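Local coordinates for probable sulfate-binding lipoprotein SubI (Mycobacterium tuberculosis, PDB 6DDN), which probably binds sulfate outside the cell membrane as the solute-binding component of a sulfate transport system, at residues V141-V145 with D156-L160; P255-K260 with P316-I322. All blocks are in the same frame, centred on the assembly; numbering follows the deposited sequence.

Overall arrangement
In chain order, strand 138-147 comes first and runs out into a loop, and contact 1 closes that loop when D156-L160 packs back on V141-V145. Contact 2 follows in series, neither nested in contact 1 nor crossing it: P255-K260 opens strand 257-267, and 55 residues later, about half of them helical, P316-I322 returns to pair beside it. Strands 138-147 and 257-267 are antiparallel neighbours in one mixed sheet; strand 318-320 joins beside 257-267, parallel to it, so both contacts rest on the same sheet. Their centres lie about 11 Å apart. They meet where W157 NE1 bonds to Q257 O and T258 OG1 probably to V142 O, and both touch one sulfate ion.

Contact 1 of 2, residues V141-V145 with D156-L160; sequences VVTFV and DWDDL. With SO4 (sulfate ion), chain G.
F144 drives the edge of its ring into the face of the W157 indole, a T-shaped pair that fastens the loop after strand 138-147 to its own strand in this type 2 periplasmic-binding-protein fold. The phenyl ring and the six-membered ring of W157 have centroids 4.7 Å apart and planes at 84°. F144 CE1 comes to 3.4 Å from W157 CZ3, while F144 CZ lies over the indole near CE3 and CD2. With CG of W157 anti to its carbonyl carbon (chi1 -75°), the indole reaches back to the strand, and its NE1 is held by Q257 O. V142 meets the edge of the same indole, CG1 lying 4.2 Å from CH2. L160 takes the phenyl face: its CD2 stands 4.3 Å from the F144 ring centroid, almost on the ring normal, in a CH-pi contact. P255 and V232 also pack on the F144 side chain. The turn that presents W157 and L160 starts with an Asx motif, D156 OD2 accepting from D159 N at 3.0 Å. D159 answers through OD2, which takes D156 N from the anti side, tilted out of the carboxylate plane, and also R155 N. At the start of the turn a sulfate ion, probably from the crystallisation liquor and also bound by Q257 N, is held by a nearly straight bond of 2.8 Å from W157 N to its O2.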
loop_
_atom_site.group_PDB
_atom_site.type_symbol
_atom_site.label_atom_id
_atom_site.label_comp_id
_atom_site.label_asym_id
_atom_site.label_seq_id
_atom_site.Cartn_x
_atom_site.Cartn_y
_atom_site.Cartn_z
ATOM N N VAL A 141 3.060 -5.970 3.503
ATOM C CA VAL A 141 2.133 -7.072 3.716
ATOM C C VAL A 141 0.975 -6.561 4.560
ATOM O O VAL A 141 1.108 -5.593 5.315
ATOM C CB VAL A 141 2.800 -8.284 4.403
ATOM C CG1 VAL A 141 3.821 -8.925 3.485
ATOM C CG2 VAL A 141 3.444 -7.860 5.714
ATOM N N VAL A 142 -0.173 -7.222 4.424
ATOM C CA VAL A 142 -1.319 -6.893 5.258
ATOM C C VAL A 142 -1.051 -7.357 6.683
ATOM O O VAL A 142 -0.565 -8.472 6.913
ATOM C CB VAL A 142 -2.594 -7.534 4.684
ATOM C CG1 VAL A 142 -3.778 -7.243 5.577
ATOM C CG2 VAL A 142 -2.847 -7.029 3.272
ATOM N N THR A 143 -1.359 -6.497 7.651
ATOM C CA THR A 143 -1.117 -6.799 9.052
ATOM C C THR A 143 -2.279 -6.290 9.894
ATOM O O THR A 143 -3.065 -5.445 9.460
ATOM C CB THR A 143 0.199 -6.181 9.540
ATOM O OG1 THR A 143 0.481 -6.633 10.870
ATOM C CG2 THR A 143 0.105 -4.665 9.533
ATOM N N PHE A 144 -2.383 -6.829 11.109
ATOM C CA PHE A 144 -3.364 -6.375 12.090
ATOM C C PHE A 144 -2.710 -5.317 12.967
ATOM O O PHE A 144 -1.817 -5.633 13.755
ATOM C CB PHE A 144 -3.854 -7.525 12.966
ATOM C CG PHE A 144 -4.579 -8.609 12.226
ATOM C CD1 PHE A 144 -5.339 -8.325 11.108
ATOM C CD2 PHE A 144 -4.516 -9.920 12.673
ATOM C CE1 PHE A 144 -6.012 -9.332 10.439
ATOM C CE2 PHE A 144 -5.186 -10.931 12.010
ATOM C CZ PHE A 144 -5.935 -10.637 10.891
ATOM N N VAL A 145 -3.152 -4.073 12.853
ATOM C CA VAL A 145 -2.783 -3.090 13.862
ATOM C C VAL A 145 -3.647 -3.326 15.088
ATOM O O VAL A 145 -4.866 -3.519 14.989
ATOM C CB VAL A 145 -2.922 -1.652 13.336
ATOM C CG1 VAL A 145 -2.499 -0.667 14.414
ATOM C CG2 VAL A 145 -2.066 -1.462 12.107
ATOM N N ASP A 156 -5.121 -14.032 14.359
ATOM C CA ASP A 156 -5.413 -14.634 13.065
ATOM C C ASP A 156 -6.745 -14.105 12.545
ATOM O O ASP A 156 -7.464 -13.381 13.237
ATOM C CB ASP A 156 -5.385 -16.168 13.157
ATOM C CG ASP A 156 -6.527 -16.749 13.981
ATOM O OD1 ASP A 156 -6.552 -17.987 14.139
ATOM O OD2 ASP A 156 -7.392 -15.998 14.476
ATOM N N TRP A 157 -7.066 -14.486 11.305
ATOM C CA TRP A 157 -8.249 -13.942 10.647
ATOM C C TRP A 157 -9.535 -14.359 11.348
ATOM O O TRP A 157 -10.507 -13.596 11.358
ATOM C CB TRP A 157 -8.277 -14.372 9.182
ATOM C CG TRP A 157 -7.294 -13.618 8.349
ATOM C CD1 TRP A 157 -6.159 -14.108 7.780
ATOM C CD2 TRP A 157 -7.348 -12.230 8.004
ATOM N NE1 TRP A 157 -5.502 -13.116 7.098
ATOM C CE2 TRP A 157 -6.213 -11.952 7.220
ATOM C CE3 TRP A 157 -8.248 -11.197 8.280
ATOM C CZ2 TRP A 157 -5.953 -10.684 6.709
ATOM C CZ3 TRP A 157 -7.989 -9.937 7.770
ATOM C CH2 TRP A 157 -6.849 -9.691 6.994
ATOM N N ASP A 158 -9.562 -15.557 11.937
ATOM C CA ASP A 158 -10.737 -15.973 12.693
ATOM C C ASP A 158 -10.983 -15.064 13.890
ATOM O O ASP A 158 -12.128 -14.915 14.332
ATOM C CB ASP A 158 -10.585 -17.424 13.152
ATOM C CG ASP A 158 -10.922 -18.419 12.060
ATOM O OD1 ASP A 158 -11.613 -18.031 11.094
ATOM O OD2 ASP A 158 -10.498 -19.590 12.171
ATOM N N ASP A 159 -9.928 -14.444 14.424
ATOM C CA ASP A 159 -10.090 -13.549 15.563
ATOM C C ASP A 159 -10.909 -12.312 15.217
ATOM O O ASP A 159 -11.484 -11.696 16.121
ATOM C CB ASP A 159 -8.724 -13.129 16.109
ATOM C CG ASP A 159 -8.072 -14.211 16.947
ATOM O OD1 ASP A 159 -8.800 -14.951 17.639
ATOM O OD2 ASP A 159 -6.829 -14.319 16.915
ATOM N N LEU A 160 -10.976 -11.936 13.940
ATOM C CA LEU A 160 -11.756 -10.771 13.541
ATOM C C LEU A 160 -13.253 -11.042 13.531
ATOM O O LEU A 160 -14.036 -10.089 13.471
ATOM C CB LEU A 160 -11.323 -10.283 12.156
ATOM C CG LEU A 160 -9.853 -9.931 11.921
ATOM C CD1 LEU A 160 -9.724 -8.960 10.757
ATOM C CD2 LEU A 160 -9.199 -9.362 13.171
HETATM S S SO4 G . -4.962 -17.329 9.079
HETATM O O1 SO4 G . -4.490 -16.424 8.041
HETATM O O2 SO4 G . -5.429 -16.538 10.208
HETATM O O3 SO4 G . -6.064 -18.140 8.571
HETATM O O4 SO4 G . -3.861 -18.193 9.492
#

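Contact 2 of 2, residues P255-K260 with P316-I322; sequences PPQTFK and PAKLWTI. With SO4 (sulfate ion), chain G; SO4 (sulfate ion), chain H.
Q257-K260 and K318-W320 run parallel, their short axes 37° apart and 4.4 Å at closest approach, so that strand 318-320 extends the mixed sheet of this type 2 periplasmic-binding-protein fold beside strand 257-267. T258 sits at the centre of the pairing, its N donating to K318 O at 3.0 Å and its O accepting from W320 N. W320 O then takes K260 N, and P256 O accepts from K318 N and, weakly, from A317 N. At the start of the strand, Q257 N bonds to the sulfate ion that W157 N also holds. On the face bearing Q257, F259 and W320, the glutamine and the indole lie side by side and point the same way. W320 NE1 gives its N-H to Q257 OE1 at 2.7 Å, close to the indole plane but tilted from that of the amide carbonyl; the bond helps to set how the amide is turned. K318 CG lies over the rim of one indole face. Across the pairing, on this same face, F259 CD1 packs on W320 CB at 3.5 Å, W320 O sits above the phenyl face, and CZ reaches I322 CD1. A184 of helix 177-190 also touches F259. On the other face T258 sets CG2 3.6 Å from P316 CG, the two side chains crossing at about a right angle. T258 OG1 probably bonds to V142 O on the next strand, though the modelled distance is very short. L319 crosses K260 obliquely, CG 3.7 Å from K260 CB.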
loop_
_atom_site.group_PDB
_atom_site.type_symbol
_atom_site.label_atom_id
_atom_site.label_comp_id
_atom_site.label_asym_id
_atom_site.label_seq_id
_atom_site.Cartn_x
_atom_site.Cartn_y
_atom_site.Cartn_z
ATOM N N PRO A 255 -1.198 -11.929 10.513
ATOM C CA PRO A 255 -1.814 -13.251 10.539
ATOM C C PRO A 255 -0.932 -14.256 9.830
ATOM O O PRO A 255 -0.113 -13.887 8.966
ATOM C CB PRO A 255 -3.142 -13.036 9.796
ATOM C CG PRO A 255 -2.915 -11.831 8.951
ATOM C CD PRO A 255 -1.992 -10.958 9.743
ATOM N N PRO A 256 -1.044 -15.542 10.180
ATOM C CA PRO A 256 -0.195 -16.555 9.526
ATOM C C PRO A 256 -0.290 -16.527 8.011
ATOM O O PRO A 256 0.731 -16.671 7.327
ATOM C CB PRO A 256 -0.718 -17.872 10.113
ATOM C CG PRO A 256 -1.302 -17.487 11.430
ATOM C CD PRO A 256 -1.901 -16.127 11.224
ATOM N N GLN A 257 -1.487 -16.339 7.468
ATOM C CA GLN A 257 -1.674 -16.094 6.046
ATOM C C GLN A 257 -1.965 -14.614 5.844
ATOM O O GLN A 257 -2.859 -14.059 6.491
ATOM C CB GLN A 257 -2.814 -16.938 5.476
ATOM C CG GLN A 257 -2.677 -18.432 5.714
ATOM C CD GLN A 257 -3.600 -19.244 4.824
ATOM O OE1 GLN A 257 -3.589 -19.099 3.603
ATOM N NE2 GLN A 257 -4.410 -20.101 5.436
ATOM N N THR A 258 -1.201 -13.976 4.962
ATOM C CA THR A 258 -1.404 -12.574 4.638
ATOM C C THR A 258 -1.156 -12.375 3.150
ATOM O O THR A 258 -0.726 -13.291 2.441
ATOM C CB THR A 258 -0.496 -11.661 5.469
ATOM O OG1 THR A 258 -0.932 -10.303 5.338
ATOM C CG2 THR A 258 0.944 -11.769 5.001
ATOM N N PHE A 259 -1.435 -11.163 2.677
ATOM C CA PHE A 259 -1.336 -10.828 1.265
ATOM C C PHE A 259 -0.123 -9.947 1.007
ATOM O O PHE A 259 0.230 -9.099 1.834
ATOM C CB PHE A 259 -2.599 -10.120 0.776
ATOM C CG PHE A 259 -2.923 -10.399 -0.661
ATOM C CD1 PHE A 259 -3.644 -11.527 -1.012
ATOM C CD2 PHE A 259 -2.498 -9.540 -1.661
ATOM C CE1 PHE A 259 -3.939 -11.794 -2.332
ATOM C CE2 PHE A 259 -2.789 -9.800 -2.984
ATOM C CZ PHE A 259 -3.513 -10.930 -3.321
ATOM N N LYS A 260 0.505 -10.147 -0.147
ATOM C CA LYS A 260 1.673 -9.364 -0.533
ATOM C C LYS A 260 1.217 -8.052 -1.157
ATOM O O LYS A 260 0.569 -8.048 -2.210
ATOM C CB LYS A 260 2.546 -10.150 -1.507
ATOM C CG LYS A 260 3.836 -9.442 -1.893
ATOM C CD LYS A 260 4.356 -9.942 -3.231
ATOM C CE LYS A 260 5.847 -9.686 -3.377
ATOM N NZ LYS A 260 6.404 -10.325 -4.605
ATOM N N PRO A 316 5.581 -14.575 6.408
ATOM C CA PRO A 316 4.486 -15.238 7.117
ATOM C C PRO A 316 4.465 -16.723 6.771
ATOM O O PRO A 316 5.316 -17.231 6.043
ATOM C CB PRO A 316 3.247 -14.514 6.589
ATOM C CG PRO A 316 3.630 -14.133 5.196
ATOM C CD PRO A 316 5.098 -13.792 5.255
ATOM N N ALA A 317 3.470 -17.422 7.319
ATOM C CA ALA A 317 3.279 -18.819 6.949
ATOM C C ALA A 317 2.877 -18.950 5.488
ATOM O O ALA A 317 3.241 -19.933 4.831
ATOM C CB ALA A 317 2.230 -19.468 7.850
ATOM N N LYS A 318 2.148 -17.969 4.960
ATOM C CA LYS A 318 1.703 -17.999 3.572
ATOM C C LYS A 318 1.566 -16.573 3.066
ATOM O O LYS A 318 0.773 -15.796 3.610
ATOM C CB LYS A 318 0.377 -18.745 3.436
ATOM C CG LYS A 318 -0.144 -18.800 2.015
ATOM C CD LYS A 318 0.852 -19.494 1.107
ATOM C CE LYS A 318 0.295 -19.680 -0.290
ATOM N NZ LYS A 318 1.265 -20.391 -1.165
ATOM N N LEU A 319 2.328 -16.233 2.031
ATOM C CA LEU A 319 2.277 -14.914 1.404
ATOM C C LEU A 319 1.486 -15.037 0.106
ATOM O O LEU A 319 2.005 -15.505 -0.910
ATOM C CB LEU A 319 3.683 -14.375 1.154
ATOM C CG LEU A 319 3.749 -12.920 0.682
ATOM C CD1 LEU A 319 3.163 -11.993 1.738
ATOM C CD2 LEU A 319 5.177 -12.518 0.339
ATOM N N TRP A 320 0.224 -14.623 0.147
ATOM C CA TRP A 320 -0.612 -14.624 -1.044
ATOM C C TRP A 320 -0.286 -13.418 -1.914
ATOM O O TRP A 320 -0.058 -12.314 -1.411
ATOM C CB TRP A 320 -2.091 -14.606 -0.657
ATOM C CG TRP A 320 -2.555 -15.853 0.028
ATOM C CD1 TRP A 320 -2.922 -15.982 1.337
ATOM C CD2 TRP A 320 -2.706 -17.151 -0.560
ATOM N NE1 TRP A 320 -3.290 -17.280 1.599
ATOM C CE2 TRP A 320 -3.167 -18.017 0.450
ATOM C CE3 TRP A 320 -2.496 -17.664 -1.844
ATOM C CZ2 TRP A 320 -3.420 -19.366 0.218
ATOM C CZ3 TRP A 320 -2.749 -19.004 -2.073
ATOM C CH2 TRP A 320 -3.206 -19.839 -1.047
ATOM N N THR A 321 -0.264 -13.633 -3.226
ATOM C CA THR A 321 0.010 -12.579 -4.189
ATOM C C THR A 321 -1.154 -12.445 -5.161
ATOM O O THR A 321 -1.962 -13.363 -5.328
ATOM C CB THR A 321 1.303 -12.852 -4.969
ATOM O OG1 THR A 321 1.117 -13.987 -5.823
ATOM C CG2 THR A 321 2.452 -13.127 -4.014
ATOM N N ILE A 322 -1.227 -11.279 -5.810
ATOM C CA ILE A 322 -2.275 -11.047 -6.801
ATOM C C ILE A 322 -2.156 -12.037 -7.951
ATOM O O ILE A 322 -3.154 -12.364 -8.604
ATOM C CB ILE A 322 -2.237 -9.583 -7.294
ATOM C CG1 ILE A 322 -3.640 -9.106 -7.668
ATOM C CG2 ILE A 322 -1.296 -9.423 -8.482
ATOM C CD1 ILE A 322 -4.556 -8.931 -6.483
HETATM S S SO4 G . -4.962 -17.329 9.079
HETATM O O1 SO4 G . -4.490 -16.424 8.041
HETATM O O2 SO4 G . -5.429 -16.538 10.208
HETATM O O3 SO4 G . -6.064 -18.140 8.571
HETATM O O4 SO4 G . -3.861 -18.193 9.492
HETATM S S SO4 H . 4.967 -18.251 0.777
HETATM O O1 SO4 H . 5.771 -17.454 -0.151
HETATM O O2 SO4 H . 5.513 -18.119 2.129
HETATM O O3 SO4 H . 3.585 -17.772 0.760
HETATM O O4 SO4 H . 4.991 -19.655 0.365
#